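Methanogen homoaconitase large subunit (Methanocaldococcus jannaschii, PDB 4KP2) catalyses, together with its small subunit, the reversible dehydration of (R)-homocitrate to cis-homoaconitate and the hydration of that intermediate to homoisocitrate. Local coordinates at residues S70-F81 / F102-K113; Q294-D302 / T403-R411. One frame throughout, in Å; residues are numbered along the deposited sequence.

Contact 1: S70-F81 / F102-K113; sequences SVWNPDKIVVAF and FVKRFGIKNFHK
Phe111 lies beside Val79 in neighbouring parallel strands, both side chains on the same face of the sheet. With CG anti to the backbone N (chi1 171°), its ring leans toward strand 77-80. CB sits 4.1 Å from Val79 O; CD1 then meets Val79 CG1 at 3.6 Å, and farther out CE1 reaches Phe81 CZ at 3.5 Å while CZ lies near Phe81 CE2. The CE1-CZ edge of Phe111 is thus set against the face of Phe81, a T-shaped pair with planes at 78°. The parallel strands are joined by backbone hydrogen bonds from Val79 N to Asn110 O, from His112 N to Val79 O (2.6 Å) and from Phe81 N to His112 O (3.0 Å). Helix 90-106 crosses over the same face, as expected of a beta-alpha-beta unit: Val79 CG2 touches the rim of Phe102 at CE2 (4.0 Å), and in the link that follows the helix Ile108 CD1 packs on Ile77 CG2. Before the strand, Val71 CG1 makes a CH-pi contact over Phe106, 3.8 Å from the ring centroid. On the other face His112 bonds through NE2 to Tyr127. Backbone hydrogen bonds therefore set the strand register, while carbon contacts pack the helix end against strand 77-80 and the loop before it.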
loop_
_atom_site.group_PDB
_atom_site.type_symbol
_atom_site.label_atom_id
_atom_site.label_comp_id
_atom_site.label_asym_id
_atom_site.label_seq_id
_atom_site.Cartn_x
_atom_site.Cartn_y
_atom_site.Cartn_z
ATOM N N SER A 70 20.943 -17.834 23.264
ATOM C CA SER A 70 19.796 -18.697 23.024
ATOM C C SER A 70 18.514 -18.071 23.557
ATOM O O SER A 70 18.541 -17.301 24.518
ATOM C CB SER A 70 20.011 -20.059 23.684
ATOM O OG SER A 70 20.126 -19.926 25.091
ATOM N N VAL A 71 17.395 -18.402 22.925
ATOM C CA VAL A 71 16.091 -17.991 23.423
ATOM C C VAL A 71 15.551 -19.076 24.344
ATOM O O VAL A 71 15.904 -20.248 24.206
ATOM C CB VAL A 71 15.093 -17.728 22.280
ATOM C CG1 VAL A 71 15.547 -16.541 21.443
ATOM C CG2 VAL A 71 14.927 -18.968 21.417
ATOM N N TRP A 72 14.703 -18.686 25.289
ATOM C CA TRP A 72 14.211 -19.629 26.285
ATOM C C TRP A 72 13.137 -20.557 25.720
ATOM O O TRP A 72 13.139 -21.751 26.000
ATOM C CB TRP A 72 13.714 -18.895 27.537
ATOM C CG TRP A 72 12.225 -18.746 27.626
ATOM C CD1 TRP A 72 11.367 -19.524 28.344
ATOM C CD2 TRP A 72 11.420 -17.759 26.971
ATOM N NE1 TRP A 72 10.076 -19.081 28.182
ATOM C CE2 TRP A 72 10.083 -17.997 27.342
ATOM C CE3 TRP A 72 11.702 -16.693 26.110
ATOM C CZ2 TRP A 72 9.029 -17.213 26.882
ATOM C CZ3 TRP A 72 10.653 -15.914 25.653
ATOM C CH2 TRP A 72 9.334 -16.179 26.040
ATOM N N ASN A 73 12.236 -20.011 24.908
ATOM C CA ASN A 73 11.146 -20.803 24.348
ATOM C C ASN A 73 10.607 -20.185 23.063
ATOM O O ASN A 73 9.834 -19.231 23.109
ATOM C CB ASN A 73 10.019 -20.954 25.374
ATOM C CG ASN A 73 9.043 -22.064 25.018
ATOM O OD1 ASN A 73 8.763 -22.315 23.845
ATOM N ND2 ASN A 73 8.520 -22.735 26.037
ATOM N N PRO A 74 11.014 -20.738 21.910
ATOM C CA PRO A 74 10.592 -20.264 20.586
ATOM C C PRO A 74 9.078 -20.316 20.401
ATOM O O PRO A 74 8.516 -19.454 19.726
ATOM C CB PRO A 74 11.263 -21.257 19.632
ATOM C CG PRO A 74 12.428 -21.781 20.388
ATOM C CD PRO A 74 11.972 -21.853 21.813
ATOM N N ASP A 75 8.433 -21.317 20.991
ATOM C CA ASP A 75 6.986 -21.472 20.874
ATOM C C ASP A 75 6.239 -20.332 21.560
ATOM O O ASP A 75 5.114 -20.001 21.182
ATOM C CB ASP A 75 6.542 -22.814 21.458
ATOM C CG ASP A 75 7.087 -23.995 20.683
ATOM O OD1 ASP A 75 8.092 -23.820 19.962
ATOM O OD2 ASP A 75 6.515 -25.099 20.797
ATOM N N LYS A 76 6.868 -19.737 22.570
ATOM C CA LYS A 76 6.269 -18.628 23.302
ATOM C C LYS A 76 6.627 -17.279 22.683
ATOM O O LYS A 76 6.227 -16.232 23.190
ATOM C CB LYS A 76 6.704 -18.655 24.768
ATOM C CG LYS A 76 5.758 -19.389 25.707
ATOM C CD LYS A 76 5.761 -20.888 25.469
ATOM C CE LYS A 76 4.904 -21.600 26.504
ATOM N NZ LYS A 76 5.375 -21.329 27.892
ATOM N N ILE A 77 7.379 -17.307 21.588
ATOM C CA ILE A 77 7.816 -16.081 20.925
ATOM C C ILE A 77 7.082 -15.858 19.605
ATOM O O ILE A 77 6.949 -16.776 18.797
ATOM C CB ILE A 77 9.335 -16.096 20.664
ATOM C CG1 ILE A 77 10.099 -16.265 21.978
ATOM C CG2 ILE A 77 9.773 -14.821 19.962
ATOM C CD1 ILE A 77 11.595 -16.367 21.802
ATOM N N VAL A 78 6.606 -14.634 19.394
ATOM C CA VAL A 78 5.898 -14.284 18.167
ATOM C C VAL A 78 6.543 -13.086 17.473
ATOM O O VAL A 78 6.805 -12.061 18.101
ATOM C CB VAL A 78 4.413 -13.968 18.444
ATOM C CG1 VAL A 78 3.713 -13.515 17.170
ATOM C CG2 VAL A 78 3.710 -15.181 19.041
ATOM N N VAL A 79 6.799 -13.220 16.177
ATOM C CA VAL A 79 7.350 -12.125 15.387
ATOM C C VAL A 79 6.433 -11.793 14.215
ATOM O O VAL A 79 6.054 -12.675 13.444
ATOM C CB VAL A 79 8.756 -12.461 14.854
ATOM C CG1 VAL A 79 9.293 -11.312 14.014
ATOM C CG2 VAL A 79 9.700 -12.767 16.004
ATOM N N ALA A 80 6.076 -10.519 14.085
ATOM C CA ALA A 80 5.179 -10.085 13.019
ATOM C C ALA A 80 5.585 -8.736 12.430
ATOM O O ALA A 80 5.785 -7.762 13.157
ATOM C CB ALA A 80 3.746 -10.034 13.523
ATOM N N PHE A 81 5.703 -8.688 11.107
ATOM C CA PHE A 81 6.046 -7.454 10.410
ATOM C C PHE A 81 4.778 -6.680 10.080
ATOM O O PHE A 81 3.858 -7.223 9.465
ATOM C CB PHE A 81 6.817 -7.753 9.122
ATOM C CG PHE A 81 8.135 -8.443 9.341
ATOM C CD1 PHE A 81 8.713 -8.495 10.601
ATOM C CD2 PHE A 81 8.801 -9.037 8.283
ATOM C CE1 PHE A 81 9.923 -9.129 10.799
ATOM C CE2 PHE A 81 10.013 -9.671 8.475
ATOM C CZ PHE A 81 10.574 -9.718 9.733
ATOM N N PHE A 102 16.966 -13.709 13.089
ATOM C CA PHE A 102 16.484 -14.091 14.410
ATOM C C PHE A 102 15.501 -15.254 14.329
ATOM O O PHE A 102 15.614 -16.228 15.075
ATOM C CB PHE A 102 15.824 -12.888 15.089
ATOM C CG PHE A 102 15.174 -13.210 16.403
ATOM C CD1 PHE A 102 15.929 -13.290 17.561
ATOM C CD2 PHE A 102 13.807 -13.423 16.483
ATOM C CE1 PHE A 102 15.337 -13.583 18.772
ATOM C CE2 PHE A 102 13.207 -13.717 17.692
ATOM C CZ PHE A 102 13.973 -13.797 18.838
ATOM N N VAL A 103 14.543 -15.145 13.416
ATOM C CA VAL A 103 13.536 -16.181 13.224
ATOM C C VAL A 103 14.166 -17.467 12.696
ATOM O O VAL A 103 13.834 -18.564 13.147
ATOM C CB VAL A 103 12.431 -15.714 12.255
ATOM C CG1 VAL A 103 11.434 -16.833 11.999
ATOM C CG2 VAL A 103 11.729 -14.488 12.810
ATOM N N LYS A 104 15.082 -17.322 11.745
ATOM C CA LYS A 104 15.744 -18.469 11.137
ATOM C C LYS A 104 16.657 -19.170 12.138
ATOM O O LYS A 104 16.700 -20.399 12.200
ATOM C CB LYS A 104 16.557 -18.027 9.920
ATOM C CG LYS A 104 16.822 -19.134 8.917
ATOM C CD LYS A 104 15.551 -19.541 8.180
ATOM C CE LYS A 104 15.192 -18.559 7.067
ATOM N NZ LYS A 104 14.574 -17.293 7.557
ATOM N N ARG A 105 17.383 -18.377 12.920
ATOM C CA ARG A 105 18.332 -18.910 13.892
ATOM C C ARG A 105 17.650 -19.677 15.021
ATOM O O ARG A 105 17.973 -20.836 15.278
ATOM C CB ARG A 105 19.189 -17.783 14.476
ATOM C CG ARG A 105 19.995 -18.181 15.702
ATOM C CD ARG A 105 21.025 -19.246 15.366
ATOM N NE ARG A 105 21.623 -19.823 16.566
ATOM C CZ ARG A 105 21.114 -20.856 17.228
ATOM N NH1 ARG A 105 19.993 -21.429 16.809
ATOM N NH2 ARG A 105 21.722 -21.319 18.312
ATOM N N PHE A 106 16.707 -19.025 15.691
ATOM C CA PHE A 106 16.085 -19.600 16.879
ATOM C C PHE A 106 14.823 -20.399 16.567
ATOM O O PHE A 106 14.145 -20.878 17.476
ATOM C CB PHE A 106 15.789 -18.506 17.904
ATOM C CG PHE A 106 17.008 -17.746 18.345
ATOM C CD1 PHE A 106 17.850 -18.265 19.312
ATOM C CD2 PHE A 106 17.312 -16.514 17.790
ATOM C CE1 PHE A 106 18.974 -17.569 19.719
ATOM C CE2 PHE A 106 18.432 -15.813 18.193
ATOM C CZ PHE A 106 19.265 -16.343 19.159
ATOM N N GLY A 107 14.515 -20.541 15.281
ATOM C CA GLY A 107 13.395 -21.354 14.844
ATOM C C GLY A 107 12.042 -20.866 15.327
ATOM O O GLY A 107 11.220 -21.651 15.801
ATOM N N ILE A 108 11.810 -19.564 15.208
ATOM C CA ILE A 108 10.538 -18.980 15.611
ATOM C C ILE A 108 9.439 -19.388 14.638
ATOM O O ILE A 108 9.261 -18.766 13.590
ATOM C CB ILE A 108 10.615 -17.446 15.674
ATOM C CG1 ILE A 108 11.811 -17.009 16.520
ATOM C CG2 ILE A 108 9.325 -16.868 16.233
ATOM C CD1 ILE A 108 11.746 -17.479 17.955
ATOM N N LYS A 109 8.710 -20.443 14.986
ATOM C CA LYS A 109 7.637 -20.945 14.134
ATOM C C LYS A 109 6.473 -19.964 14.072
ATOM O O LYS A 109 5.792 -19.857 13.052
ATOM C CB LYS A 109 7.154 -22.309 14.622
ATOM C CG LYS A 109 8.204 -23.402 14.527
ATOM C CD LYS A 109 7.639 -24.747 14.946
ATOM C CE LYS A 109 8.686 -25.841 14.833
ATOM N NZ LYS A 109 8.133 -27.163 15.225
ATOM N N ASN A 110 6.255 -19.245 15.168
ATOM C CA ASN A 110 5.198 -18.246 15.227
ATOM C C ASN A 110 5.615 -16.941 14.562
ATOM O O ASN A 110 5.562 -15.878 15.179
ATOM C CB ASN A 110 4.791 -17.980 16.676
ATOM C CG ASN A 110 4.352 -19.234 17.397
ATOM O OD1 ASN A 110 3.817 -20.161 16.788
ATOM N ND2 ASN A 110 4.577 -19.272 18.704
ATOM N N PHE A 111 6.028 -17.024 13.301
ATOM C CA PHE A 111 6.468 -15.847 12.566
ATOM C C PHE A 111 5.451 -15.436 11.510
ATOM O O PHE A 111 4.884 -16.279 10.817
ATOM C CB PHE A 111 7.827 -16.101 11.916
ATOM C CG PHE A 111 8.254 -15.022 10.964
ATOM C CD1 PHE A 111 8.542 -13.750 11.426
ATOM C CD2 PHE A 111 8.376 -15.282 9.611
ATOM C CE1 PHE A 111 8.939 -12.754 10.555
ATOM C CE2 PHE A 111 8.773 -14.290 8.734
ATOM C CZ PHE A 111 9.054 -13.025 9.206
ATOM N N HIS A 112 5.227 -14.132 11.394
ATOM C CA HIS A 112 4.284 -13.603 10.419
ATOM C C HIS A 112 4.929 -12.544 9.535
ATOM O O HIS A 112 5.403 -11.518 10.019
ATOM C CB HIS A 112 3.051 -13.036 11.121
ATOM C CG HIS A 112 2.238 -14.071 11.833
ATOM N ND1 HIS A 112 1.216 -14.762 11.223
ATOM C CD2 HIS A 112 2.306 -14.540 13.102
ATOM C CE1 HIS A 112 0.682 -15.610 12.085
ATOM N NE2 HIS A 112 1.325 -15.494 13.232
ATOM N N LYS A 113 4.941 -12.809 8.235
ATOM C CA LYS A 113 5.553 -11.909 7.267
ATOM C C LYS A 113 4.711 -10.659 7.064
ATOM O O LYS A 113 3.677 -10.482 7.708
ATOM C CB LYS A 113 5.732 -12.628 5.932
ATOM C CG LYS A 113 6.505 -13.925 6.035
ATOM C CD LYS A 113 6.273 -14.803 4.820
ATOM C CE LYS A 113 6.674 -14.095 3.540
ATOM N NZ LYS A 113 6.404 -14.939 2.345
#

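Contact 2: Q294-D302 / T403-R411; sequences QVAVPHHPD and TTNRNFKGR
Asn407 reaches across to segment 294-302 with its amide nitrogen, which supplies both hydrogen bonds between the segments. CG stands anti to the backbone N (chi1 -166°), carrying ND2 between two carbonyls. One bond goes to His300 O at 2.8 Å; this oxygen lies close to the amide plane of Asn407, yet the donor approaches from above the carbonyl plane of His300. The other, to Val297 O at 2.7 Å, is bent and weak, with an N-H...O angle of 130°. A leucine here has no N-H to offer, and the carbonyls of Val297 and His300 would probably be left without their shared donor, with the bend from Val297 to His300 freer to shift.

A C-H...O contact supplements these bonds: Phe408 CA points at His299 O over 3.2 Å.

Segment 403-411 belongs to the loop that joins the parallel strands 399-402 and 418-421, and it closes in a type II beta turn from Phe408 to Arg411, with Gly410 taking the positive phi. Nearer strand 399-402, the side chain of Asn405, hydrogen-bonded to Asn230, lies about 5 Å from that of Cys323, a predicted ligand of the [4Fe-4S] cluster.

Apolar and ring contacts complete the interface. The peptide joining Pro298 to His299 is cis, and Pro298 CB rests over one face of the His299 ring. On the opposite face, the aliphatic chain of Lys409 crosses the ring and places CE 3.8 Å from its centroid, a CH-pi contact. Phe408 CE1 meets Pro301 CD at 3.5 Å; the same ring lies obliquely to His300, whose CD2 is 4.0 Å from Phe408 CD1. Pro301 also packs alongside Asn407, with CD 4.0 Å from Asn407 CB.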
loop_
_atom_site.group_PDB
_atom_site.type_symbol
_atom_site.label_atom_id
_atom_site.label_comp_id
_atom_site.label_asym_id
_atom_site.label_seq_id
_atom_site.Cartn_x
_atom_site.Cartn_y
_atom_site.Cartn_z
ATOM N N GLN A 294 -17.221 11.692 19.882
ATOM C CA GLN A 294 -15.980 12.296 20.354
ATOM C C GLN A 294 -14.887 12.391 19.288
ATOM O O GLN A 294 -14.567 11.407 18.620
ATOM C CB GLN A 294 -15.460 11.528 21.572
ATOM C CG GLN A 294 -16.489 11.349 22.681
ATOM C CD GLN A 294 -16.925 12.663 23.301
ATOM O OE1 GLN A 294 -16.178 13.287 24.057
ATOM N NE2 GLN A 294 -18.141 13.090 22.985
ATOM N N VAL A 295 -14.321 13.586 19.139
ATOM C CA VAL A 295 -13.188 13.819 18.249
ATOM C C VAL A 295 -12.046 14.539 18.974
ATOM O O VAL A 295 -12.208 15.672 19.428
ATOM C CB VAL A 295 -13.596 14.657 17.024
ATOM C CG1 VAL A 295 -12.368 15.040 16.207
ATOM C CG2 VAL A 295 -14.601 13.898 16.172
ATOM N N ALA A 296 -10.895 13.880 19.073
ATOM C CA ALA A 296 -9.742 14.449 19.769
ATOM C C ALA A 296 -8.983 15.455 18.906
ATOM O O ALA A 296 -8.659 15.175 17.752
ATOM C CB ALA A 296 -8.809 13.347 20.244
ATOM N N VAL A 297 -8.694 16.619 19.479
ATOM C CA VAL A 297 -8.014 17.690 18.760
ATOM C C VAL A 297 -6.517 17.720 19.089
ATOM O O VAL A 297 -6.104 17.220 20.137
ATOM C CB VAL A 297 -8.653 19.063 19.073
ATOM C CG1 VAL A 297 -10.154 19.014 18.828
ATOM C CG2 VAL A 297 -8.355 19.486 20.503
ATOM N N PRO A 298 -5.701 18.290 18.182
ATOM C CA PRO A 298 -4.255 18.431 18.396
ATOM C C PRO A 298 -3.919 19.139 19.707
ATOM O O PRO A 298 -4.680 20.006 20.137
ATOM C CB PRO A 298 -3.820 19.301 17.214
ATOM C CG PRO A 298 -4.780 18.969 16.145
ATOM C CD PRO A 298 -6.094 18.718 16.827
ATOM N N HIS A 299 -2.798 18.779 20.331
ATOM C CA HIS A 299 -1.900 17.752 19.807
ATOM C C HIS A 299 -1.736 16.601 20.792
ATOM O O HIS A 299 -0.656 16.023 20.906
ATOM C CB HIS A 299 -0.527 18.350 19.494
ATOM C CG HIS A 299 -0.553 19.415 18.443
ATOM N ND1 HIS A 299 -0.376 19.145 17.104
ATOM C CD2 HIS A 299 -0.731 20.754 18.536
ATOM C CE1 HIS A 299 -0.447 20.271 16.416
ATOM N NE2 HIS A 299 -0.661 21.262 17.262
ATOM N N HIS A 300 -2.807 16.276 21.507
ATOM C CA HIS A 300 -2.753 15.215 22.506
ATOM C C HIS A 300 -4.059 14.427 22.551
ATOM O O HIS A 300 -5.130 14.980 22.301
ATOM C CB HIS A 300 -2.443 15.796 23.886
ATOM C CG HIS A 300 -1.125 16.504 23.964
ATOM N ND1 HIS A 300 -0.979 17.838 23.655
ATOM C CD2 HIS A 300 0.106 16.060 24.313
ATOM C CE1 HIS A 300 0.287 18.188 23.812
ATOM N NE2 HIS A 300 0.965 17.128 24.211
ATOM N N PRO A 301 -3.968 13.125 22.870
ATOM C CA PRO A 301 -5.146 12.254 22.959
ATOM C C PRO A 301 -6.104 12.667 24.073
ATOM O O PRO A 301 -7.249 12.214 24.078
ATOM C CB PRO A 301 -4.544 10.881 23.276
ATOM C CG PRO A 301 -3.140 10.957 22.792
ATOM C CD PRO A 301 -2.715 12.370 23.042
ATOM N N ASP A 302 -5.650 13.504 25.002
ATOM C CA ASP A 302 -6.511 13.940 26.099
ATOM C C ASP A 302 -7.228 15.261 25.803
ATOM O O ASP A 302 -7.500 16.049 26.709
ATOM C CB ASP A 302 -5.743 14.008 27.425
ATOM C CG ASP A 302 -4.799 15.188 27.499
ATOM O OD1 ASP A 302 -4.252 15.583 26.449
ATOM O OD2 ASP A 302 -4.606 15.724 28.612
ATOM N N THR A 403 -8.068 7.161 12.743
ATOM C CA THR A 403 -8.686 6.264 13.710
ATOM C C THR A 403 -7.617 5.657 14.608
ATOM O O THR A 403 -7.872 4.697 15.333
ATOM C CB THR A 403 -9.468 5.132 13.022
ATOM O OG1 THR A 403 -8.575 4.356 12.214
ATOM C CG2 THR A 403 -10.573 5.702 12.148
ATOM N N THR A 404 -6.416 6.226 14.550
ATOM C CA THR A 404 -5.303 5.773 15.376
ATOM C C THR A 404 -5.445 6.242 16.821
ATOM O O THR A 404 -6.499 6.731 17.228
ATOM C CB THR A 404 -3.949 6.262 14.826
ATOM O OG1 THR A 404 -4.022 7.665 14.546
ATOM C CG2 THR A 404 -3.588 5.514 13.553
ATOM N N ASN A 405 -4.369 6.098 17.587
ATOM C CA ASN A 405 -4.389 6.447 19.002
ATOM C C ASN A 405 -3.422 7.569 19.371
ATOM O O ASN A 405 -3.489 8.113 20.475
ATOM C CB ASN A 405 -4.115 5.208 19.857
ATOM C CG ASN A 405 -2.995 4.352 19.300
ATOM O OD1 ASN A 405 -2.073 4.854 18.660
ATOM N ND2 ASN A 405 -3.076 3.049 19.536
ATOM N N ARG A 406 -2.526 7.912 18.450
ATOM C CA ARG A 406 -1.581 9.000 18.682
ATOM C C ARG A 406 -2.052 10.306 18.049
ATOM O O ARG A 406 -2.718 10.304 17.014
ATOM C CB ARG A 406 -0.185 8.636 18.177
ATOM C CG ARG A 406 0.748 8.126 19.264
ATOM C CD ARG A 406 0.468 6.675 19.608
ATOM N NE ARG A 406 0.977 5.771 18.582
ATOM C CZ ARG A 406 2.218 5.295 18.559
ATOM N NH1 ARG A 406 3.079 5.639 19.508
ATOM N NH2 ARG A 406 2.599 4.477 17.587
ATOM N N ASN A 407 -1.690 11.420 18.675
ATOM C CA ASN A 407 -2.190 12.726 18.272
ATOM C C ASN A 407 -1.102 13.793 18.359
ATOM O O ASN A 407 -1.348 14.975 18.119
ATOM C CB ASN A 407 -3.378 13.109 19.158
ATOM C CG ASN A 407 -4.161 14.281 18.611
ATOM O OD1 ASN A 407 -4.059 14.610 17.431
ATOM N ND2 ASN A 407 -4.947 14.920 19.468
ATOM N N PHE A 408 0.108 13.358 18.688
ATOM C CA PHE A 408 1.212 14.266 18.986
ATOM C C PHE A 408 1.660 15.120 17.800
ATOM O O PHE A 408 1.457 14.758 16.640
ATOM C CB PHE A 408 2.386 13.481 19.566
ATOM C CG PHE A 408 2.015 12.644 20.756
ATOM C CD1 PHE A 408 1.150 13.134 21.720
ATOM C CD2 PHE A 408 2.514 11.361 20.901
ATOM C CE1 PHE A 408 0.802 12.366 22.813
ATOM C CE2 PHE A 408 2.169 10.587 21.990
ATOM C CZ PHE A 408 1.311 11.089 22.948
ATOM N N LYS A 409 2.272 16.258 18.111
ATOM C CA LYS A 409 2.680 17.231 17.104
ATOM C C LYS A 409 3.775 16.695 16.187
ATOM O O LYS A 409 4.860 16.336 16.643
ATOM C CB LYS A 409 3.149 18.520 17.783
ATOM C CG LYS A 409 3.463 19.654 16.823
ATOM C CD LYS A 409 3.916 20.898 17.573
ATOM C CE LYS A 409 2.860 21.360 18.567
ATOM N NZ LYS A 409 3.302 22.554 19.340
ATOM N N GLY A 410 3.483 16.653 14.891
ATOM C CA GLY A 410 4.441 16.187 13.905
ATOM C C GLY A 410 4.588 14.679 13.904
ATOM O O GLY A 410 5.666 14.152 13.624
ATOM N N ARG A 411 3.500 13.982 14.211
ATOM C CA ARG A 411 3.522 12.527 14.288
ATOM C C ARG A 411 3.470 11.884 12.904
ATOM O O ARG A 411 4.185 10.918 12.632
ATOM C CB ARG A 411 2.360 12.020 15.143
ATOM C CG ARG A 411 2.334 10.512 15.315
ATOM C CD ARG A 411 2.730 10.100 16.723
ATOM N NE ARG A 411 3.998 10.688 17.145
ATOM C CZ ARG A 411 4.637 10.355 18.261
ATOM N NH1 ARG A 411 4.132 9.428 19.063
ATOM N NH2 ARG A 411 5.784 10.940 18.573
#

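The centres of contacts 1 and 2 lie about 34 Å apart on opposite sides of the chain's centre, and their nearest atoms are about 13 Å from each other. They follow in series, contact 1 closing before contact 2 opens, and share no helix or strand. Contact 1 includes 111-112, the outermost strand within this chain of a parallel sheet, and its neighbour 77-80; contact 2 ties the loop leaving strand 399-402 of another parallel sheet, with the same strand order, to the polypeptide after strand 294-296. Both approach the predicted cluster site: the side chain of Phe81 is about 9 Å from that of Cys383, and that of Asn405 about 6 Å from that of Cys386, consistent with a cluster between separate parts of the aconitase fold.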